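Sulfoquinovosidase (Escherichia coli, PDB 5AEG) hydrolyses sulfoquinovosyl diacylglycerides and simple sulfoquinovosides to release sulfoquinovose, which the bacterium then degrades as a source of carbon and sulfur. Local coordinates at residues Ala278-Asn283 and Arg560-Phe565; Leu520-Cys525 and Ala552-His557. All blocks are in the same frame, centred on the assembly; numbering follows the deposited sequence.

Both contacts belong to the TIM-barrel domain of this family 31 glycoside hydrolase, and both use helix 552-567, whose earlier turns serve interaction 2 and later turns interaction 1. Their centres lie about 11 Å apart, on the outer, helical layer of the barrel. Along the chain, 278-283 comes first, then 520-525, then the shared helix, so interaction 2 falls within the long span that interaction 1 joins. They also touch directly: A278 CB lies 3.4 Å from I555 CG2, and M561 CB packs on C525 SG. The helix is thus held on one flank by helix 518-528 and on another by the loop leading into strand 282-286, tying the barrel's last part to an early one.

Interaction 1. Residues Ala278-Asn283 and Arg560-Phe565; sequences AGVKVN and RMTTVF
V280 and K281 meet T562, and K281 also meets T563, just before strand 282-286 of the TIM barrel, alongside outer-layer helix 552-567. The lead-in follows helix 265-277, which ends in a Schellman motif at G279; the positive phi there (97°) would jam a CB against the preceding carbonyl oxygen, so glycine suits the place. V280 turns its CG1 across T562 at about a right angle, with CG1 3.7 Å from T562 OG1; a branched hydrophobic residue fits because its other neighbours include A559, M275 and V257. T562 has OG1 between its backbone N and carbonyl carbon (chi1 61°), which leaves the oxygen beside the incoming loop. There it accepts the backbone N-H of K281 at 3.1 Å, with an N-H...O angle of 157°, while donating its own proton to F558 O one turn back. A hydroxyl, both donor and acceptor, can thus serve helix and loop at once. T562 CB and CG2 rest near K281 O. The lysine crosses both threonines obliquely; its long chain, bent at chi2 and chi4, lays CB and CG near T562 OG1 and carries the amine to T563. T563 OG1 donates to A559 O and accepts from K281 NZ at 3.2 Å.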
loop_
_atom_site.group_PDB
_atom_site.type_symbol
_atom_site.label_atom_id
_atom_site.label_comp_id
_atom_site.label_asym_id
_atom_site.label_seq_id
_atom_site.Cartn_x
_atom_site.Cartn_y
_atom_site.Cartn_z
ATOM N N ALA A 278 -14.492 30.468 4.546
ATOM C CA ALA A 278 -13.399 31.024 3.792
ATOM C C ALA A 278 -13.345 30.495 2.390
ATOM O O ALA A 278 -12.432 30.811 1.686
ATOM C CB ALA A 278 -12.074 30.733 4.481
ATOM N N GLY A 279 -14.282 29.710 1.924
ATOM C CA GLY A 279 -14.225 29.288 0.487
ATOM C C GLY A 279 -13.575 27.906 0.273
ATOM O O GLY A 279 -13.412 27.463 -0.862
ATOM N N VAL A 280 -13.260 27.173 1.347
ATOM C CA VAL A 280 -12.672 25.807 1.182
ATOM C C VAL A 280 -13.780 24.828 0.812
ATOM O O VAL A 280 -14.816 24.811 1.418
ATOM C CB VAL A 280 -11.891 25.345 2.438
ATOM C CG1 VAL A 280 -11.217 23.981 2.193
ATOM C CG2 VAL A 280 -10.838 26.385 2.820
ATOM N N LYS A 281 -13.519 23.977 -0.184
ATOM C CA LYS A 281 -14.418 22.902 -0.524
ATOM C C LYS A 281 -14.122 21.748 0.431
ATOM O O LYS A 281 -13.009 21.147 0.338
ATOM C CB LYS A 281 -14.240 22.418 -1.968
ATOM C CG LYS A 281 -14.264 23.498 -3.052
ATOM C CD LYS A 281 -15.499 24.350 -2.928
ATOM C CE LYS A 281 -15.715 25.166 -4.210
ATOM N NZ LYS A 281 -14.821 26.344 -4.153
ATOM N N VAL A 282 -15.105 21.432 1.252
ATOM C CA VAL A 282 -14.962 20.447 2.336
ATOM C C VAL A 282 -15.998 19.393 2.106
ATOM O O VAL A 282 -17.199 19.701 2.066
ATOM C CB VAL A 282 -15.157 21.059 3.732
ATOM C CG1 VAL A 282 -14.961 19.995 4.821
ATOM C CG2 VAL A 282 -14.172 22.146 4.019
ATOM N N ASN A 283 -15.575 18.149 1.947
ATOM C CA ASN A 283 -16.518 17.052 1.728
ATOM C C ASN A 283 -16.747 16.184 2.958
ATOM O O ASN A 283 -17.544 15.190 2.938
ATOM C CB ASN A 283 -16.081 16.195 0.557
ATOM C CG ASN A 283 -14.879 15.289 0.860
ATOM O OD1 ASN A 283 -14.151 15.481 1.829
ATOM N ND2 ASN A 283 -14.694 14.295 0.018
ATOM N N ARG A 560 -7.873 27.500 -2.488
ATOM C CA ARG A 560 -7.380 27.462 -3.875
ATOM C C ARG A 560 -7.188 26.039 -4.367
ATOM O O ARG A 560 -7.704 25.668 -5.411
ATOM C CB ARG A 560 -6.084 28.251 -3.997
ATOM C CG ARG A 560 -5.306 28.121 -5.351
ATOM C CD ARG A 560 -3.850 28.628 -5.275
ATOM N NE ARG A 560 -3.120 28.353 -6.518
ATOM C CZ ARG A 560 -3.337 28.978 -7.685
ATOM N NH1 ARG A 560 -4.190 29.978 -7.774
ATOM N NH2 ARG A 560 -2.683 28.623 -8.782
ATOM N N MET A 561 -6.523 25.196 -3.562
ATOM C CA MET A 561 -6.195 23.849 -4.064
ATOM C C MET A 561 -7.312 22.902 -3.990
ATOM O O MET A 561 -7.391 21.990 -4.851
ATOM C CB MET A 561 -4.896 23.285 -3.391
ATOM C CG MET A 561 -3.690 24.221 -3.473
ATOM S SD MET A 561 -3.361 24.946 -5.099
ATOM C CE MET A 561 -2.842 23.488 -5.995
ATOM N N THR A 562 -8.237 23.068 -3.032
ATOM C CA THR A 562 -9.464 22.296 -3.100
ATOM C C THR A 562 -10.348 22.702 -4.277
ATOM O O THR A 562 -11.088 21.856 -4.784
ATOM C CB THR A 562 -10.295 22.278 -1.794
ATOM O OG1 THR A 562 -10.710 23.601 -1.435
ATOM C CG2 THR A 562 -9.449 21.710 -0.667
ATOM N N THR A 563 -10.271 23.962 -4.686
ATOM C CA THR A 563 -11.000 24.352 -5.906
ATOM C C THR A 563 -10.341 23.733 -7.132
ATOM O O THR A 563 -11.031 23.330 -8.024
ATOM C CB THR A 563 -11.076 25.871 -6.017
ATOM O OG1 THR A 563 -11.729 26.332 -4.863
ATOM C CG2 THR A 563 -11.888 26.273 -7.162
ATOM N N VAL A 564 -9.026 23.687 -7.153
ATOM C CA VAL A 564 -8.287 22.939 -8.224
ATOM C C VAL A 564 -8.845 21.527 -8.241
ATOM O O VAL A 564 -9.286 21.030 -9.285
ATOM C CB VAL A 564 -6.789 23.038 -8.049
ATOM C CG1 VAL A 564 -6.028 22.097 -8.966
ATOM C CG2 VAL A 564 -6.324 24.528 -8.244
ATOM N N PHE A 565 -8.816 20.854 -7.085
ATOM C CA PHE A 565 -9.116 19.441 -7.036
ATOM C C PHE A 565 -10.559 19.203 -7.519
ATOM O O PHE A 565 -10.849 18.269 -8.315
ATOM C CB PHE A 565 -8.932 18.934 -5.553
ATOM C CG PHE A 565 -9.442 17.556 -5.312
ATOM C CD1 PHE A 565 -8.708 16.475 -5.744
ATOM C CD2 PHE A 565 -10.571 17.345 -4.556
ATOM C CE1 PHE A 565 -9.143 15.179 -5.465
ATOM C CE2 PHE A 565 -11.016 16.081 -4.230
ATOM C CZ PHE A 565 -10.297 14.965 -4.726
#

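Interaction 2. Residues Leu520-Cys525 and Ala552-His557; sequences LLLRWC and AETIAH
L522 and H557 carry the packing between helices 518-528 and 552-567 of the TIM-barrel domain, whose short segments run nearly parallel, 8° apart, with axes 10.6 Å from each other. The nonpolar contacts come first. L522 lays CB over one face of the imidazole, a CH-pi contact 4.1 Å from the ring centroid and offset toward the rim, and its CD2 approaches H557 CD2 at 3.7 Å. C525 CB sits at the ring edge near its plane, where a small side chain fits. T554 turns CG2 anti to the backbone N, so that this methyl meets L522 CD2 and L521 CD2, each at 3.9 Å; the leucine branches are long enough to reach it. The polar contact is a weak bond from H557 NE2 to L522 O, 3.2 Å long and bent to 127°; the same N-H has a second weak acceptor, D526 OD1. Histidine suits, offering L522 a flat face and the other helix an N-H. T554 OG1 is held by D551 and W546. The side chain of L521 is about 8 Å from that of substrate-binding H537. In the helical layer, helix 518-528 follows strand 501-505, while helix 552-567 follows strand 534-536 and meets helix 265-277 through I555.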
loop_
_atom_site.group_PDB
_atom_site.type_symbol
_atom_site.label_atom_id
_atom_site.label_comp_id
_atom_site.label_asym_id
_atom_site.label_seq_id
_atom_site.Cartn_x
_atom_site.Cartn_y
_atom_site.Cartn_z
ATOM N N LEU A 520 5.722 22.859 4.568
ATOM C CA LEU A 520 5.464 21.398 4.273
ATOM C C LEU A 520 3.979 21.123 4.072
ATOM O O LEU A 520 3.601 20.446 3.116
ATOM C CB LEU A 520 6.111 20.516 5.346
ATOM C CG LEU A 520 5.975 19.012 5.069
ATOM C CD1 LEU A 520 6.704 18.680 3.758
ATOM C CD2 LEU A 520 6.604 18.239 6.253
ATOM N N LEU A 521 3.103 21.663 4.937
ATOM C CA LEU A 521 1.718 21.473 4.788
ATOM C C LEU A 521 1.230 21.957 3.417
ATOM O O LEU A 521 0.458 21.290 2.774
ATOM C CB LEU A 521 0.910 22.211 5.878
ATOM C CG LEU A 521 -0.571 21.945 5.919
ATOM C CD1 LEU A 521 -0.868 20.457 6.267
ATOM C CD2 LEU A 521 -1.258 22.809 6.978
ATOM N N LEU A 522 1.628 23.151 3.015
ATOM C CA LEU A 522 1.159 23.760 1.771
ATOM C C LEU A 522 1.699 23.055 0.540
ATOM O O LEU A 522 0.934 22.815 -0.398
ATOM C CB LEU A 522 1.497 25.270 1.729
ATOM C CG LEU A 522 0.913 26.089 2.898
ATOM C CD1 LEU A 522 0.965 27.567 2.571
ATOM C CD2 LEU A 522 -0.468 25.750 3.328
ATOM N N ARG A 523 2.959 22.663 0.553
ATOM C CA ARG A 523 3.491 21.853 -0.543
ATOM C C ARG A 523 2.787 20.463 -0.637
ATOM O O ARG A 523 2.571 19.937 -1.725
ATOM C CB ARG A 523 4.957 21.647 -0.342
ATOM C CG ARG A 523 5.788 22.825 -0.713
ATOM C CD ARG A 523 5.789 23.142 -2.170
ATOM N NE ARG A 523 6.932 24.041 -2.452
ATOM C CZ ARG A 523 7.075 24.776 -3.561
ATOM N NH1 ARG A 523 6.166 24.714 -4.496
ATOM N NH2 ARG A 523 8.152 25.560 -3.715
ATOM N N TRP A 524 2.427 19.873 0.520
ATOM C CA TRP A 524 1.758 18.609 0.509
ATOM C C TRP A 524 0.342 18.750 0.003
ATOM O O TRP A 524 -0.170 17.884 -0.720
ATOM C CB TRP A 524 1.769 17.938 1.901
ATOM C CG TRP A 524 1.884 16.469 1.885
ATOM C CD1 TRP A 524 1.081 15.571 1.287
ATOM C CD2 TRP A 524 2.822 15.725 2.634
ATOM N NE1 TRP A 524 1.472 14.278 1.578
ATOM C CE2 TRP A 524 2.549 14.330 2.395
ATOM C CE3 TRP A 524 3.849 16.089 3.472
ATOM C CZ2 TRP A 524 3.283 13.316 2.955
ATOM C CZ3 TRP A 524 4.641 15.053 4.037
ATOM C CH2 TRP A 524 4.341 13.691 3.757
ATOM N N CYS A 525 -0.301 19.883 0.347
ATOM C CA CYS A 525 -1.617 20.172 -0.171
ATOM C C CYS A 525 -1.544 20.270 -1.703
ATOM O O CYS A 525 -2.442 19.814 -2.386
ATOM C CB CYS A 525 -2.165 21.486 0.442
ATOM S SG CYS A 525 -3.898 21.755 -0.002
ATOM N N ALA A 552 -4.609 32.712 7.985
ATOM C CA ALA A 552 -5.434 33.002 6.808
ATOM C C ALA A 552 -4.781 32.540 5.529
ATOM O O ALA A 552 -5.497 32.019 4.613
ATOM C CB ALA A 552 -5.755 34.532 6.716
ATOM N N GLU A 553 -3.471 32.686 5.435
ATOM C CA GLU A 553 -2.776 32.268 4.225
ATOM C C GLU A 553 -2.921 30.734 4.013
ATOM O O GLU A 553 -3.151 30.271 2.895
ATOM C CB GLU A 553 -1.317 32.640 4.312
ATOM C CG GLU A 553 -0.505 32.255 3.083
ATOM C CD GLU A 553 0.993 32.540 3.200
ATOM O OE1 GLU A 553 1.474 33.001 4.270
ATOM O OE2 GLU A 553 1.681 32.308 2.182
ATOM N N THR A 554 -2.843 29.979 5.096
ATOM C CA THR A 554 -3.025 28.528 5.018
ATOM C C THR A 554 -4.413 28.198 4.570
ATOM O O THR A 554 -4.593 27.363 3.687
ATOM C CB THR A 554 -2.736 27.878 6.406
ATOM O OG1 THR A 554 -1.426 28.243 6.811
ATOM C CG2 THR A 554 -2.916 26.333 6.346
ATOM N N ILE A 555 -5.432 28.824 5.183
ATOM C CA ILE A 555 -6.811 28.551 4.844
ATOM C C ILE A 555 -7.088 28.924 3.359
ATOM O O ILE A 555 -7.732 28.156 2.624
ATOM C CB ILE A 555 -7.819 29.311 5.812
ATOM C CG1 ILE A 555 -7.730 28.701 7.244
ATOM C CG2 ILE A 555 -9.229 29.153 5.326
ATOM C CD1 ILE A 555 -8.294 29.577 8.339
ATOM N N ALA A 556 -6.607 30.101 2.920
ATOM C CA ALA A 556 -6.865 30.492 1.533
ATOM C C ALA A 556 -6.158 29.506 0.554
ATOM O O ALA A 556 -6.564 29.312 -0.596
ATOM C CB ALA A 556 -6.351 31.913 1.272
ATOM N N HIS A 557 -4.990 29.012 0.991
ATOM C CA HIS A 557 -4.273 27.996 0.213
ATOM C C HIS A 557 -5.086 26.739 0.023
ATOM O O HIS A 557 -5.251 26.278 -1.132
ATOM C CB HIS A 557 -2.872 27.692 0.783
ATOM C CG HIS A 557 -2.086 26.794 -0.089
ATOM N ND1 HIS A 557 -1.473 27.236 -1.240
ATOM C CD2 HIS A 557 -1.948 25.442 -0.084
ATOM C CE1 HIS A 557 -0.907 26.205 -1.843
ATOM N NE2 HIS A 557 -1.201 25.122 -1.177
#